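Local coordinates for uncharacterized protein lp_1913 (Lactobacillus plantarum, PDB 3FLH) that is of unknown function but has a rhodanese-like fold and probably lacks the thiol chemistry of classical sulfurtransferases, at the interface of chains A and B. Coordinates in Å, arbitrary orientation; residue numbers count along the deposited sequence, not the author numbering. Chains: chain A/B, uncharacterized protein lp_1913.

Contact 1: the interface of chains A and B. Residues chain A 2, 5; chain B 14, 94, 101.
A:Lys5 lies between B:Leu94 and B:Ser14. It comes from helix 3-13 of chain A and hides 43 Å² here. The contact forms part of the interface between two copies of a rhodanese-like protein, which may be a crystal pairing. The tight part is along the alkyl chain. With chi1 at -68°, CG stands anti to the carbonyl carbon, and the extended chain beyond it runs across to chain B. The hydroxyl OG of B:Ser14 lies close against it, 3.3 Å from CE and 3.5 Å from CG of A:Lys5. B:Leu94 covers another part, its CD1 methyl 3.9 Å from A:Lys5 CB, the two side chains meeting at about a right angle. The looser part begins at the amine end, NZ. The direct hydrogen bond from A:Lys5 NZ to the backbone carbonyl O of B:Ser14 is weak, at 3.2 Å. A water also bridges the two, 2.7 Å from NZ of A:Lys5 and 3.0 Å from the carbonyl O of B:Ser14. That carbonyl also lies at the edge of the B:Tyr101 ring, in its plane. A:Asn2 adds a light contact, its amide crossing B:Leu94 near CD2. At the far end of the lysine, NZ of A:Lys5 comes 3.5 Å from ring carbon CE1 of B:Tyr101.

Contact 2: the interface of chains A and B. Residues chain A 5, 8-9; chain B 15, 87, 90-91, 94.
A:Leu9 and B:Leu94 meet methyl to methyl at the apolar centre, CD1 to CD1 at 3.7 Å. Their side chains are set roughly perpendicular. A:Leu9 belongs to helix 3-13 and hides 96 Å² against chain B. Its two methyls are spread over different partners. CD1 also rests on helix 85-95, 4.0 Å from CG of B:Leu90 and close to the backbone CA of B:Leu91. CD2 turns the other way and packs on CB of B:Lys87 at 3.7 Å. B:Leu15 covers another side, its CD2 lying 3.9 Å from CG of A:Leu9 as the two side chains run antiparallel alongside each other. Shortening A:Leu9 to an alanine is likely to open a gap between B:Leu94, B:Lys87 and B:Leu15, since the CG and both methyls that fill it would be gone. Outward along the helix, CB of A:Lys5 sits on CD2 of B:Leu15 at 3.7 Å, with CG beside it. The other methyl of B:Leu15, CD1, meets CD2 of A:Leu8 at 4.0 Å, in a slanting approach. The rim is made of lysines used as hydrocarbon. B:Lys87 gives CB and CG and bends only at its end (chi4 -62°). The site fits the N-terminal helix of chain A onto helix 85-95 and the B:Leu15 loop. It gives this pairing an apolar seat in the deposited assembly, which may not be the pairing in solution.

Contact 3: the interface of chains A and B. Residues chain A 82, 105, 108-109; chain B 79-80, 82-83, 108.
Helix 106-112 of chain A, with the A:Gly105 loop before it, meets the loop of B:Trp79, B:Thr80, B:Gly82 and B:Thr83. This loop follows strand 73-77 and corresponds to the active-site loop of rhodanese-like domains. A:Glu108 carries the contact and hides 62 Å². Its CG stands anti to the backbone N (chi1 175°), and the chain passes the outer corner of the indole. There CG of A:Glu108 lies 3.8 Å from CH2 of B:Trp79, the two side chains pointing opposite ways. The carboxylate is tilted 63° to the ring. The backbone O of A:Glu108 lies at the ring's edge, in its plane. Within chain B, the CG2 methyl of B:Thr80 covers the centre of one indole face. This methyl is 3.8 Å from OE1 of A:Glu108, so it lies between its own tryptophan and the glutamate of chain A. Replacing A:Glu108 by alanine would probably strip B:Thr80 of the carboxylate beside it and CH2 of B:Trp79 of its CG contact, leaving the helix backbone at the ring edge. Near the glycines, a water bridges the chains. It is 2.6 Å from the backbone N of A:Gly105, along a nearly straight hydrogen bond (176° at H), and 2.9 Å from the carbonyl O of B:Gly82. A:Gly82 N lies 4.4 Å from B:Gly82 CA. The site thus brings the two Gly82 loops together and may partly cover them in this assembly.

Contact 4: the interface of chains A and B. Residues chain A 2; chain B 94, 98-99.
In the rhodanese-like domain of chain B, strand 99-103 follows helix 85-95, and A:Asn2 meets B:Glu99 at the start of that strand. A:Asn2 immediately precedes helix 3-13 of chain A. The residue hides 47 Å² here. Its amide nitrogen ND2 donates a hydrogen bond to the carboxylate oxygen OE2 of B:Glu99 at 3.2 Å. The bond is nearly straight, 173° at the hydrogen. The acceptor lies almost in the plane of the amide. On the glutamate side the donor comes from the syn side of OE2 but stands well out of the carboxylate plane. The amide and carboxylate planes are 25° apart, so the two flat groups are tilted rather than coplanar. The side chain of B:Glu99 is bent at chi2 (-61°), which carries OE2 toward A:Asn2 at the start of the chain A helix. The amide oxygen OD1 of A:Asn2 is farther from OE2 of B:Glu99, at 3.9 Å, so the nitrogen end of the amide faces the glutamate. The apolar neighbour is B:Leu94, whose CD2 lies beside the amide. B:Phe98 takes a minor part through its backbone. Its carbonyl O is 4.1 Å from ND2 of A:Asn2.

Contact 1: the interface of chains A and B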
loop_
_atom_site.group_PDB
_atom_site.type_symbol
_atom_site.label_atom_id
_atom_site.label_comp_id
_atom_site.label_asym_id
_atom_site.label_seq_id
_atom_site.Cartn_x
_atom_site.Cartn_y
_atom_site.Cartn_z
ATOM N N ASN A 2 -12.608 10.472 14.424
ATOM C CA ASN A 2 -11.942 9.763 13.335
ATOM C C ASN A 2 -12.920 9.025 12.443
ATOM O O ASN A 2 -12.594 7.967 11.908
ATOM C CB ASN A 2 -10.939 8.761 13.894
ATOM C CG ASN A 2 -9.874 9.419 14.713
ATOM O OD1 ASN A 2 -9.068 10.194 14.199
ATOM N ND2 ASN A 2 -9.867 9.130 16.006
ATOM N N LYS A 5 -11.637 8.450 8.801
ATOM C CA LYS A 5 -10.580 7.445 8.768
ATOM C C LYS A 5 -11.145 6.028 8.900
ATOM O O LYS A 5 -10.778 5.135 8.138
ATOM C CB LYS A 5 -9.574 7.678 9.894
ATOM C CG LYS A 5 -8.731 8.921 9.755
ATOM C CD LYS A 5 -7.822 9.045 10.964
ATOM C CE LYS A 5 -7.029 10.330 10.941
ATOM N NZ LYS A 5 -6.108 10.384 12.112
ATOM N N SER B 14 -3.914 10.901 6.204
ATOM C CA SER B 14 -4.161 11.166 7.626
ATOM C C SER B 14 -4.007 9.898 8.460
ATOM O O SER B 14 -4.019 9.950 9.690
ATOM C CB SER B 14 -5.570 11.730 7.843
ATOM O OG SER B 14 -6.553 10.727 7.668
ATOM N N LEU B 94 -8.340 3.073 16.475
ATOM C CA LEU B 94 -9.234 4.201 16.223
ATOM C C LEU B 94 -10.676 3.873 16.640
ATOM O O LEU B 94 -11.383 4.737 17.156
ATOM C CB LEU B 94 -9.184 4.611 14.743
ATOM C CG LEU B 94 -7.831 5.030 14.123
ATOM C CD1 LEU B 94 -8.061 5.431 12.659
ATOM C CD2 LEU B 94 -7.217 6.196 14.892
ATOM N N TYR B 101 -1.643 6.031 14.285
ATOM C CA TYR B 101 -1.216 6.217 12.907
ATOM C C TYR B 101 -0.355 5.021 12.530
ATOM O O TYR B 101 0.182 4.333 13.398
ATOM C CB TYR B 101 -0.364 7.491 12.781
ATOM C CG TYR B 101 -1.081 8.781 13.115
ATOM C CD1 TYR B 101 -1.902 9.411 12.175
ATOM C CD2 TYR B 101 -0.963 9.360 14.383
ATOM C CE1 TYR B 101 -2.592 10.584 12.486
ATOM C CE2 TYR B 101 -1.649 10.533 14.705
ATOM C CZ TYR B 101 -2.464 11.137 13.753
ATOM O OH TYR B 101 -3.173 12.271 14.076
HETATM O O HOH W 1 -4.954 7.966 11.719
#

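Contact 2: the interface of chains A and B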
loop_
_atom_site.group_PDB
_atom_site.type_symbol
_atom_site.label_atom_id
_atom_site.label_comp_id
_atom_site.label_asym_id
_atom_site.label_seq_id
_atom_site.Cartn_x
_atom_site.Cartn_y
_atom_site.Cartn_z
ATOM N N LYS A 5 -11.637 8.450 8.801
ATOM C CA LYS A 5 -10.580 7.445 8.768
ATOM C C LYS A 5 -11.145 6.028 8.900
ATOM O O LYS A 5 -10.778 5.135 8.138
ATOM C CB LYS A 5 -9.574 7.678 9.894
ATOM C CG LYS A 5 -8.731 8.921 9.755
ATOM C CD LYS A 5 -7.822 9.045 10.964
ATOM C CE LYS A 5 -7.029 10.330 10.941
ATOM N NZ LYS A 5 -6.108 10.384 12.112
ATOM N N LEU A 8 -12.960 4.869 5.699
ATOM C CA LEU A 8 -12.031 4.474 4.644
ATOM C C LEU A 8 -11.355 3.152 4.994
ATOM O O LEU A 8 -11.280 2.256 4.159
ATOM C CB LEU A 8 -10.969 5.554 4.424
ATOM C CG LEU A 8 -9.807 5.216 3.476
ATOM C CD1 LEU A 8 -10.322 5.003 2.032
ATOM C CD2 LEU A 8 -8.805 6.353 3.512
ATOM N N LEU A 9 -10.870 3.027 6.229
ATOM C CA LEU A 9 -10.212 1.798 6.651
ATOM C C LEU A 9 -11.132 0.592 6.495
ATOM O O LEU A 9 -10.712 -0.477 6.052
ATOM C CB LEU A 9 -9.757 1.906 8.108
ATOM C CG LEU A 9 -8.526 2.769 8.387
ATOM C CD1 LEU A 9 -8.426 3.020 9.889
ATOM C CD2 LEU A 9 -7.258 2.061 7.874
ATOM N N LEU B 15 -3.876 8.760 7.787
ATOM C CA LEU B 15 -3.723 7.477 8.467
ATOM C C LEU B 15 -2.266 7.215 8.821
ATOM O O LEU B 15 -1.971 6.390 9.686
ATOM C CB LEU B 15 -4.214 6.338 7.570
ATOM C CG LEU B 15 -5.672 6.357 7.112
ATOM C CD1 LEU B 15 -5.876 5.260 6.084
ATOM C CD2 LEU B 15 -6.604 6.169 8.312
ATOM N N LYS B 87 -3.125 -1.386 8.818
ATOM C CA LYS B 87 -4.443 -0.771 8.761
ATOM C C LYS B 87 -5.435 -1.490 9.664
ATOM O O LYS B 87 -6.293 -0.858 10.283
ATOM C CB LYS B 87 -4.954 -0.742 7.316
ATOM C CG LYS B 87 -4.157 0.185 6.394
ATOM C CD LYS B 87 -4.705 0.138 4.973
ATOM C CE LYS B 87 -3.865 0.952 3.990
ATOM N NZ LYS B 87 -3.823 2.396 4.316
ATOM N N LEU B 90 -4.671 -0.342 13.057
ATOM C CA LEU B 90 -5.113 1.042 13.148
ATOM C C LEU B 90 -6.622 1.122 13.359
ATOM O O LEU B 90 -7.093 1.908 14.182
ATOM C CB LEU B 90 -4.722 1.828 11.886
ATOM C CG LEU B 90 -4.951 3.350 11.915
ATOM C CD1 LEU B 90 -4.142 3.978 13.060
ATOM C CD2 LEU B 90 -4.532 3.974 10.588
ATOM N N LEU B 91 -7.377 0.308 12.626
ATOM C CA LEU B 91 -8.835 0.307 12.742
ATOM C C LEU B 91 -9.287 -0.065 14.151
ATOM O O LEU B 91 -10.246 0.503 14.685
ATOM C CB LEU B 91 -9.449 -0.666 11.728
ATOM C CG LEU B 91 -10.979 -0.773 11.737
ATOM C CD1 LEU B 91 -11.595 0.605 11.579
ATOM C CD2 LEU B 91 -11.436 -1.694 10.608
ATOM N N LEU B 94 -8.340 3.073 16.475
ATOM C CA LEU B 94 -9.234 4.201 16.223
ATOM C C LEU B 94 -10.676 3.873 16.640
ATOM O O LEU B 94 -11.383 4.737 17.156
ATOM C CB LEU B 94 -9.184 4.611 14.743
ATOM C CG LEU B 94 -7.831 5.030 14.123
ATOM C CD1 LEU B 94 -8.061 5.431 12.659
ATOM C CD2 LEU B 94 -7.217 6.196 14.892
#

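Contact 3: the interface of chains A and B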
loop_
_atom_site.group_PDB
_atom_site.type_symbol
_atom_site.label_atom_id
_atom_site.label_comp_id
_atom_site.label_asym_id
_atom_site.label_seq_id
_atom_site.Cartn_x
_atom_site.Cartn_y
_atom_site.Cartn_z
ATOM N N GLY A 82 1.605 -2.404 -2.666
ATOM C CA GLY A 82 1.691 -1.087 -3.272
ATOM C C GLY A 82 1.399 -1.033 -4.761
ATOM O O GLY A 82 1.015 0.018 -5.285
ATOM N N GLY A 105 -1.360 -8.665 1.322
ATOM C CA GLY A 105 0.062 -8.967 1.353
ATOM C C GLY A 105 0.653 -9.219 -0.027
ATOM O O GLY A 105 1.863 -9.111 -0.221
ATOM N N GLU A 108 4.522 -10.604 -2.508
ATOM C CA GLU A 108 5.590 -10.269 -1.565
ATOM C C GLU A 108 5.341 -10.872 -0.181
ATOM O O GLU A 108 6.252 -11.418 0.447
ATOM C CB GLU A 108 5.717 -8.746 -1.442
ATOM C CG GLU A 108 6.726 -8.263 -0.401
ATOM C CD GLU A 108 6.807 -6.738 -0.326
ATOM O OE1 GLU A 108 5.768 -6.085 -0.071
ATOM O OE2 GLU A 108 7.912 -6.196 -0.524
ATOM N N GLY A 109 4.103 -10.760 0.285
ATOM C CA GLY A 109 3.750 -11.295 1.589
ATOM C C GLY A 109 3.775 -12.810 1.584
ATOM O O GLY A 109 4.241 -13.446 2.531
ATOM N N TRP B 79 6.272 -5.625 8.997
ATOM C CA TRP B 79 7.591 -5.688 8.380
ATOM C C TRP B 79 7.682 -4.843 7.119
ATOM O O TRP B 79 8.737 -4.294 6.803
ATOM C CB TRP B 79 7.988 -7.141 8.089
ATOM C CG TRP B 79 7.195 -7.830 7.020
ATOM C CD1 TRP B 79 5.918 -8.304 7.111
ATOM C CD2 TRP B 79 7.652 -8.155 5.704
ATOM N NE1 TRP B 79 5.552 -8.913 5.928
ATOM C CE2 TRP B 79 6.600 -8.834 5.048
ATOM C CE3 TRP B 79 8.854 -7.940 5.015
ATOM C CZ2 TRP B 79 6.713 -9.301 3.731
ATOM C CZ3 TRP B 79 8.966 -8.406 3.704
ATOM C CH2 TRP B 79 7.900 -9.078 3.079
ATOM N N THR B 80 6.568 -4.714 6.410
ATOM C CA THR B 80 6.561 -3.930 5.188
ATOM C C THR B 80 5.230 -3.193 5.051
ATOM O O THR B 80 4.217 -3.612 5.615
ATOM C CB THR B 80 6.796 -4.848 3.962
ATOM O OG1 THR B 80 7.133 -4.051 2.823
ATOM C CG2 THR B 80 5.546 -5.661 3.659
ATOM N N GLY B 82 3.406 -2.945 2.422
ATOM C CA GLY B 82 2.487 -3.617 1.515
ATOM C C GLY B 82 1.389 -4.477 2.120
ATOM O O GLY B 82 0.406 -4.790 1.439
ATOM N N THR B 83 1.541 -4.865 3.383
ATOM C CA THR B 83 0.534 -5.698 4.034
ATOM C C THR B 83 -0.631 -4.852 4.516
ATOM O O THR B 83 -0.631 -3.634 4.365
ATOM C CB THR B 83 1.117 -6.474 5.255
ATOM O OG1 THR B 83 1.381 -5.562 6.330
ATOM C CG2 THR B 83 2.411 -7.188 4.875
ATOM N N GLU B 108 10.782 -2.142 7.082
ATOM C CA GLU B 108 11.704 -2.197 5.952
ATOM C C GLU B 108 12.243 -0.800 5.658
ATOM O O GLU B 108 13.448 -0.607 5.521
ATOM C CB GLU B 108 10.989 -2.751 4.711
ATOM C CG GLU B 108 11.880 -2.878 3.482
ATOM C CD GLU B 108 11.091 -3.061 2.198
ATOM O OE1 GLU B 108 10.353 -2.126 1.811
ATOM O OE2 GLU B 108 11.208 -4.137 1.573
HETATM O O HOH W 2 -2.032 -6.219 0.859
#

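Contact 4: the interface of chains A and B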
loop_
_atom_site.group_PDB
_atom_site.type_symbol
_atom_site.label_atom_id
_atom_site.label_comp_id
_atom_site.label_asym_id
_atom_site.label_seq_id
_atom_site.Cartn_x
_atom_site.Cartn_y
_atom_site.Cartn_z
ATOM N N ASN A 2 -12.608 10.472 14.424
ATOM C CA ASN A 2 -11.942 9.763 13.335
ATOM C C ASN A 2 -12.920 9.025 12.443
ATOM O O ASN A 2 -12.594 7.967 11.908
ATOM C CB ASN A 2 -10.939 8.761 13.894
ATOM C CG ASN A 2 -9.874 9.419 14.713
ATOM O OD1 ASN A 2 -9.068 10.194 14.199
ATOM N ND2 ASN A 2 -9.867 9.130 16.006
ATOM N N LEU B 94 -8.340 3.073 16.475
ATOM C CA LEU B 94 -9.234 4.201 16.223
ATOM C C LEU B 94 -10.676 3.873 16.640
ATOM O O LEU B 94 -11.383 4.737 17.156
ATOM C CB LEU B 94 -9.184 4.611 14.743
ATOM C CG LEU B 94 -7.831 5.030 14.123
ATOM C CD1 LEU B 94 -8.061 5.431 12.659
ATOM C CD2 LEU B 94 -7.217 6.196 14.892
ATOM N N PHE B 98 -8.834 5.522 20.421
ATOM C CA PHE B 98 -7.426 5.881 20.566
ATOM C C PHE B 98 -6.947 6.715 19.389
ATOM O O PHE B 98 -7.537 6.693 18.308
ATOM C CB PHE B 98 -6.552 4.624 20.656
ATOM C CG PHE B 98 -6.561 3.976 22.006
ATOM C CD1 PHE B 98 -5.773 4.479 23.034
ATOM C CD2 PHE B 98 -7.370 2.871 22.257
ATOM C CE1 PHE B 98 -5.797 3.898 24.298
ATOM C CE2 PHE B 98 -7.403 2.280 23.519
ATOM C CZ PHE B 98 -6.613 2.793 24.542
ATOM N N GLU B 99 -5.879 7.466 19.614
ATOM C CA GLU B 99 -5.278 8.258 18.558
ATOM C C GLU B 99 -4.113 7.407 18.060
ATOM O O GLU B 99 -3.234 7.042 18.839
ATOM C CB GLU B 99 -4.772 9.594 19.113
ATOM C CG GLU B 99 -5.870 10.638 19.277
ATOM C CD GLU B 99 -6.520 10.980 17.951
ATOM O OE1 GLU B 99 -5.814 11.517 17.068
ATOM O OE2 GLU B 99 -7.731 10.702 17.782
#

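Contacts 1, 2 and 4 form one continuous patch. Between C-alpha centres, contacts 1 and 2 are about 5 Å apart. Contacts 1 and 4 are about 6 Å apart. B:Leu94 is common to all three. A:Lys5 joins contacts 1 and 2, and A:Asn2 joins contacts 1 and 4. Contact 3 stands apart, its centre about 20 Å from that of contact 1. Chain A thus reaches chain B through its N-terminal segment and, separately, through helix 106-112. The contacts join two copies in an assembly that holds three. Two separated patches may steady the pair. The interface is not an exact two-fold and may not form in solution.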